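Local coordinates for putative periplasmic protein (Salmonella enterica, PDB 3OE3) that probably inhibits C-type lysozymes in the bacterial periplasm, as a small beta-barrel protein that would help the bacterium withstand lysozymes of its host, at residues C[7-12]-C[17-22]; C[32-37]-C[72-77]. One frame throughout, in Å; residues are numbered along the deposited sequence.

Overall arrangement
Contact 1 joins neighbouring strands of the antiparallel barrel, whereas contact 2, the buried one, spans its interior between strands that do not adjoin. The hairpin pair 7-12/17-22 buries 614 Å² and is partly buried: backbone hydrogen bonds run its length, one face carries a salt bridge and reaches the second subunit, and the other lines the barrel. Segments 32-37 and 72-77 bury 116 Å² through an isoleucine-leucine methyl contact and a glutamine amide on the same leucine, without a hydrogen bond. The centres of contacts 1 and 2 lie about 10 Å apart. Strands 16-24 and 30-36 are neighbours, with Ile21 O 2.8 Å from Ile33 N, and Ala72 packs on Tyr10 and Met18, so both feed one core.

Contact 1: C[7-12]-C[17-22]; sequences KSIYTC and VMEVIY
Tyr10 and Tyr22 both place CG beside their own backbone N (chi1 -69° and -72°), and from these starts the two side chains approach from opposite directions until Tyr22 OH donates to Tyr10 OH at 2.8 Å. Ser8 OG lies in the plane of the Tyr22 ring, at its edge. Selenomethionine Met18 runs alongside Tyr10, and a bend at chi3 (67°) carries CE over one ring face, 4.1 Å from the centroid, a CH-pi contact. On the other face of the sheet Lys7 NZ forms a salt bridge with Glu19 OE2 at 3.2 Å, arriving from above the carboxylate plane; Met40 of the second subunit also bonds to both residues, through its O to Lys7 NZ and its N to Glu19 OE1. Between the backbones, the Ser8-Val20 and Tyr10-Met18 pairs are doubly hydrogen-bonded, with Ser8 N to Val20 O at 2.8 Å, the regular pattern of an antiparallel beta hairpin. Strand 30-36 continues the sheet beyond 17-22, while strand 80-88 flanks 7-12 and is tied to it by the Cys12-Cys86 disulfide. Inside the barrel, Leu65 of strand 64-68 packs on Met18, Val20 and Tyr22, and Ala72 of strand 71-76 on Tyr10 and Met18.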
loop_
_atom_site.group_PDB
_atom_site.type_symbol
_atom_site.label_atom_id
_atom_site.label_comp_id
_atom_site.label_asym_id
_atom_site.label_seq_id
_atom_site.Cartn_x
_atom_site.Cartn_y
_atom_site.Cartn_z
ATOM N N LYS C 7 1.073 9.604 0.035
ATOM C CA LYS C 7 -0.090 9.158 -0.715
ATOM C C LYS C 7 -0.448 10.191 -1.763
ATOM O O LYS C 7 -0.540 11.392 -1.465
ATOM C CB LYS C 7 -1.289 8.954 0.210
ATOM C CG LYS C 7 -2.589 8.691 -0.564
ATOM C CD LYS C 7 -3.827 8.698 0.326
ATOM C CE LYS C 7 -3.920 7.439 1.154
ATOM N NZ LYS C 7 -5.249 7.293 1.820
ATOM N N SER C 8 -0.643 9.720 -2.995
ATOM C CA SER C 8 -1.082 10.579 -4.085
ATOM C C SER C 8 -2.460 10.161 -4.525
ATOM O O SER C 8 -2.761 8.973 -4.608
ATOM C CB SER C 8 -0.136 10.461 -5.268
ATOM O OG SER C 8 1.092 11.117 -5.007
ATOM N N ILE C 9 -3.302 11.140 -4.815
ATOM C CA ILE C 9 -4.628 10.856 -5.331
ATOM C C ILE C 9 -4.735 11.424 -6.753
ATOM O O ILE C 9 -4.380 12.583 -6.994
ATOM C CB ILE C 9 -5.714 11.427 -4.401
ATOM C CG1 ILE C 9 -5.613 10.754 -3.020
ATOM C CG2 ILE C 9 -7.109 11.255 -5.004
ATOM C CD1 ILE C 9 -6.710 11.121 -2.066
ATOM N N TYR C 10 -5.189 10.593 -7.700
ATOM C CA TYR C 10 -5.282 10.996 -9.103
ATOM C C TYR C 10 -6.734 11.002 -9.531
ATOM O O TYR C 10 -7.494 10.102 -9.169
ATOM C CB TYR C 10 -4.542 9.997 -10.006
ATOM C CG TYR C 10 -3.030 9.969 -9.880
ATOM C CD1 TYR C 10 -2.410 9.219 -8.874
ATOM C CD2 TYR C 10 -2.221 10.648 -10.786
ATOM C CE1 TYR C 10 -1.045 9.183 -8.763
ATOM C CE2 TYR C 10 -0.829 10.614 -10.665
ATOM C CZ TYR C 10 -0.258 9.876 -9.642
ATOM O OH TYR C 10 1.127 9.822 -9.512
ATOM N N THR C 11 -7.113 12.009 -10.312
ATOM C CA THR C 11 -8.391 11.999 -11.007
ATOM C C THR C 11 -8.176 11.417 -12.396
ATOM O O THR C 11 -7.280 11.853 -13.126
ATOM C CB THR C 11 -9.000 13.412 -11.109
ATOM O OG1 THR C 11 -7.965 14.372 -11.361
ATOM C CG2 THR C 11 -9.690 13.767 -9.805
ATOM N N CYS C 12 -8.980 10.411 -12.740
ATOM C CA CYS C 12 -8.861 9.698 -14.019
ATOM C C CYS C 12 -10.128 9.786 -14.857
ATOM O O CYS C 12 -11.161 10.309 -14.403
ATOM C CB CYS C 12 -8.553 8.219 -13.778
ATOM S SG CYS C 12 -7.151 7.950 -12.650
ATOM N N VAL C 17 -11.166 7.475 -9.593
ATOM C CA VAL C 17 -10.083 8.002 -8.782
ATOM C C VAL C 17 -9.070 6.887 -8.559
ATOM O O VAL C 17 -9.438 5.715 -8.454
ATOM C CB VAL C 17 -10.600 8.496 -7.429
ATOM C CG1 VAL C 17 -9.440 8.940 -6.541
ATOM C CG2 VAL C 17 -11.590 9.635 -7.627
HETATM N N MSE C 18 -7.795 7.232 -8.542
HETATM C CA MSE C 18 -6.772 6.234 -8.190
HETATM C C MSE C 18 -5.927 6.734 -7.039
HETATM O O MSE C 18 -5.330 7.796 -7.147
HETATM C CB MSE C 18 -5.857 5.976 -9.394
HETATM C CG MSE C 18 -4.756 4.971 -9.144
HETATM SE SE MSE C 18 -3.733 4.505 -10.740
HETATM C CE MSE C 18 -2.872 6.233 -11.037
ATOM N N GLU C 19 -5.878 5.982 -5.937
ATOM C CA GLU C 19 -4.924 6.237 -4.865
ATOM C C GLU C 19 -3.629 5.466 -5.150
ATOM O O GLU C 19 -3.662 4.298 -5.528
ATOM C CB GLU C 19 -5.459 5.733 -3.516
ATOM C CG GLU C 19 -6.354 6.676 -2.761
ATOM C CD GLU C 19 -6.603 6.200 -1.339
ATOM O OE1 GLU C 19 -6.061 5.137 -0.954
ATOM O OE2 GLU C 19 -7.337 6.894 -0.611
ATOM N N VAL C 20 -2.495 6.118 -4.942
ATOM C CA VAL C 20 -1.218 5.423 -4.975
ATOM C C VAL C 20 -0.440 5.788 -3.719
ATOM O O VAL C 20 -0.360 6.955 -3.346
ATOM C CB VAL C 20 -0.386 5.790 -6.223
ATOM C CG1 VAL C 20 0.887 4.928 -6.274
ATOM C CG2 VAL C 20 -1.204 5.607 -7.514
ATOM N N ILE C 21 0.098 4.775 -3.050
ATOM C CA ILE C 21 1.063 4.996 -1.978
ATOM C C ILE C 21 2.446 4.867 -2.597
ATOM O O ILE C 21 2.765 3.840 -3.193
ATOM C CB ILE C 21 0.929 3.961 -0.840
ATOM C CG1 ILE C 21 -0.471 3.968 -0.234
ATOM C CG2 ILE C 21 1.959 4.238 0.234
ATOM C CD1 ILE C 21 -0.864 5.252 0.428
ATOM N N TYR C 22 3.251 5.922 -2.498
ATOM C CA TYR C 22 4.610 5.858 -2.997
ATOM C C TYR C 22 5.577 5.722 -1.828
ATOM O O TYR C 22 5.441 6.416 -0.820
ATOM C CB TYR C 22 4.949 7.126 -3.785
ATOM C CG TYR C 22 4.251 7.216 -5.133
ATOM C CD1 TYR C 22 4.626 6.385 -6.177
ATOM C CD2 TYR C 22 3.249 8.150 -5.365
ATOM C CE1 TYR C 22 4.019 6.469 -7.416
ATOM C CE2 TYR C 22 2.628 8.247 -6.620
ATOM C CZ TYR C 22 3.021 7.390 -7.638
ATOM O OH TYR C 22 2.440 7.454 -8.901
#

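Contact 2: C[32-37]-C[72-77]; sequences AIISQV and AELVEG
The apolar part of the contact rests on Ile34 and Leu74, which reach toward each other tip to tip from facing walls of the barrel. Ile34 CD1 lies 3.6 Å from Leu74 CD1 and 3.8 Å from Leu74 CD2, so a single methyl meets both branches of the leucine fork. Torsions account for this reach: Leu74 holds CG opposite its backbone N (chi1 -179°), while Ile34 sets CG1 between its backbone N and carbonyl carbon (chi1 62°), and an extended outer bond carries CD1 on toward Leu74. Their CA atoms remain 9.6 Å apart, and that span is bridged by side chains alone.

The second kind of contact sets a polar group against a hydrocarbon. Gln36 bends at chi2 (-68°), turning a face of its amide to Leu74 CD2, which sits over that face, with NE2 at 3.9 Å and CD at 4.0 Å. This is van der Waals contact, and no hydrogen bond joins the two segments. Leu74 CD2 touches both Ile34 and Gln36, whose side chains point into the barrel from alternate positions of one strand.

Strands 30-36 and 71-76 lie four places apart in the eight-stranded closed sheet, so this pair packs across the barrel interior. Val82 of strand 80-88 touches both Gln36 and Leu74, and Tyr63 adjoins Gln36. Around Ile34 stand Val20 of strand 16-24 and Ile41 and Met43 of strand 39-45, the two strands that flank 30-36 in the sheet.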
loop_
_atom_site.group_PDB
_atom_site.type_symbol
_atom_site.label_atom_id
_atom_site.label_comp_id
_atom_site.label_asym_id
_atom_site.label_seq_id
_atom_site.Cartn_x
_atom_site.Cartn_y
_atom_site.Cartn_z
ATOM N N ALA C 32 5.757 1.412 -5.262
ATOM C CA ALA C 32 4.412 1.972 -5.275
ATOM C C ALA C 32 3.447 0.908 -4.815
ATOM O O ALA C 32 3.712 -0.278 -4.957
ATOM C CB ALA C 32 4.046 2.445 -6.681
ATOM N N ILE C 33 2.316 1.324 -4.251
ATOM C CA ILE C 33 1.262 0.376 -3.931
ATOM C C ILE C 33 -0.048 0.926 -4.452
ATOM O O ILE C 33 -0.379 2.084 -4.218
ATOM C CB ILE C 33 1.097 0.139 -2.418
ATOM C CG1 ILE C 33 2.433 -0.212 -1.756
ATOM C CG2 ILE C 33 0.094 -0.997 -2.174
ATOM C CD1 ILE C 33 2.381 -0.046 -0.254
ATOM N N ILE C 34 -0.775 0.084 -5.175
ATOM C CA ILE C 34 -2.116 0.433 -5.660
ATOM C C ILE C 34 -3.124 -0.576 -5.131
ATOM O O ILE C 34 -2.745 -1.629 -4.636
ATOM C CB ILE C 34 -2.171 0.479 -7.210
ATOM C CG1 ILE C 34 -1.857 -0.892 -7.805
ATOM C CG2 ILE C 34 -1.239 1.568 -7.743
ATOM C CD1 ILE C 34 -2.134 -0.992 -9.343
ATOM N N SER C 35 -4.410 -0.244 -5.208
ATOM C CA SER C 35 -5.460 -1.153 -4.794
ATOM C C SER C 35 -6.345 -1.429 -6.007
ATOM O O SER C 35 -6.886 -0.501 -6.604
ATOM C CB SER C 35 -6.270 -0.516 -3.660
ATOM O OG SER C 35 -7.328 -1.349 -3.235
ATOM N N GLN C 36 -6.454 -2.700 -6.378
ATOM C CA GLN C 36 -7.317 -3.145 -7.486
ATOM C C GLN C 36 -8.046 -4.427 -7.112
ATOM O O GLN C 36 -7.463 -5.317 -6.505
ATOM C CB GLN C 36 -6.481 -3.411 -8.741
ATOM C CG GLN C 36 -6.112 -2.176 -9.526
ATOM C CD GLN C 36 -7.321 -1.541 -10.176
ATOM O OE1 GLN C 36 -8.073 -2.201 -10.895
ATOM N NE2 GLN C 36 -7.534 -0.262 -9.907
ATOM N N VAL C 37 -9.313 -4.537 -7.514
ATOM C CA VAL C 37 -10.112 -5.711 -7.207
ATOM C C VAL C 37 -9.999 -6.058 -5.726
ATOM O O VAL C 37 -9.887 -7.225 -5.347
ATOM C CB VAL C 37 -9.729 -6.917 -8.076
ATOM C CG1 VAL C 37 -10.871 -7.940 -8.094
ATOM C CG2 VAL C 37 -9.417 -6.455 -9.491
ATOM N N ALA C 72 -0.373 9.941 -15.044
ATOM C CA ALA C 72 -0.175 8.514 -14.840
ATOM C C ALA C 72 -1.186 7.716 -15.656
ATOM O O ALA C 72 -2.240 8.230 -16.043
ATOM C CB ALA C 72 -0.302 8.162 -13.363
ATOM N N GLU C 73 -0.857 6.449 -15.887
ATOM C CA GLU C 73 -1.731 5.519 -16.578
ATOM C C GLU C 73 -1.548 4.168 -15.920
ATOM O O GLU C 73 -0.418 3.745 -15.684
ATOM C CB GLU C 73 -1.343 5.400 -18.063
ATOM C CG GLU C 73 -1.264 6.719 -18.822
ATOM C CD GLU C 73 -2.618 7.189 -19.322
ATOM O OE1 GLU C 73 -3.571 6.391 -19.283
ATOM O OE2 GLU C 73 -2.727 8.353 -19.761
ATOM N N LEU C 74 -2.649 3.492 -15.620
ATOM C CA LEU C 74 -2.588 2.122 -15.122
ATOM C C LEU C 74 -3.120 1.156 -16.170
ATOM O O LEU C 74 -4.232 1.312 -16.697
ATOM C CB LEU C 74 -3.361 1.960 -13.798
ATOM C CG LEU C 74 -3.347 0.559 -13.174
ATOM C CD1 LEU C 74 -1.953 0.179 -12.698
ATOM C CD2 LEU C 74 -4.361 0.482 -12.026
ATOM N N VAL C 75 -2.285 0.176 -16.487
ATOM C CA VAL C 75 -2.637 -0.856 -17.457
ATOM C C VAL C 75 -2.418 -2.255 -16.882
ATOM O O VAL C 75 -1.822 -2.424 -15.811
ATOM C CB VAL C 75 -1.844 -0.706 -18.780
ATOM C CG1 VAL C 75 -2.044 0.696 -19.369
ATOM C CG2 VAL C 75 -0.371 -1.003 -18.569
ATOM N N GLU C 76 -2.903 -3.259 -17.606
ATOM C CA GLU C 76 -2.661 -4.650 -17.259
ATOM C C GLU C 76 -2.450 -5.406 -18.560
ATOM O O GLU C 76 -2.780 -4.898 -19.639
ATOM C CB GLU C 76 -3.867 -5.234 -16.507
ATOM C CG GLU C 76 -5.163 -5.184 -17.305
ATOM C CD GLU C 76 -6.380 -5.631 -16.504
ATOM O OE1 GLU C 76 -6.202 -6.333 -15.487
ATOM O OE2 GLU C 76 -7.517 -5.281 -16.898
ATOM N N GLY C 77 -1.912 -6.614 -18.459
ATOM C CA GLY C 77 -1.716 -7.451 -19.629
ATOM C C GLY C 77 -0.961 -6.733 -20.731
ATOM O O GLY C 77 0.049 -6.068 -20.487
#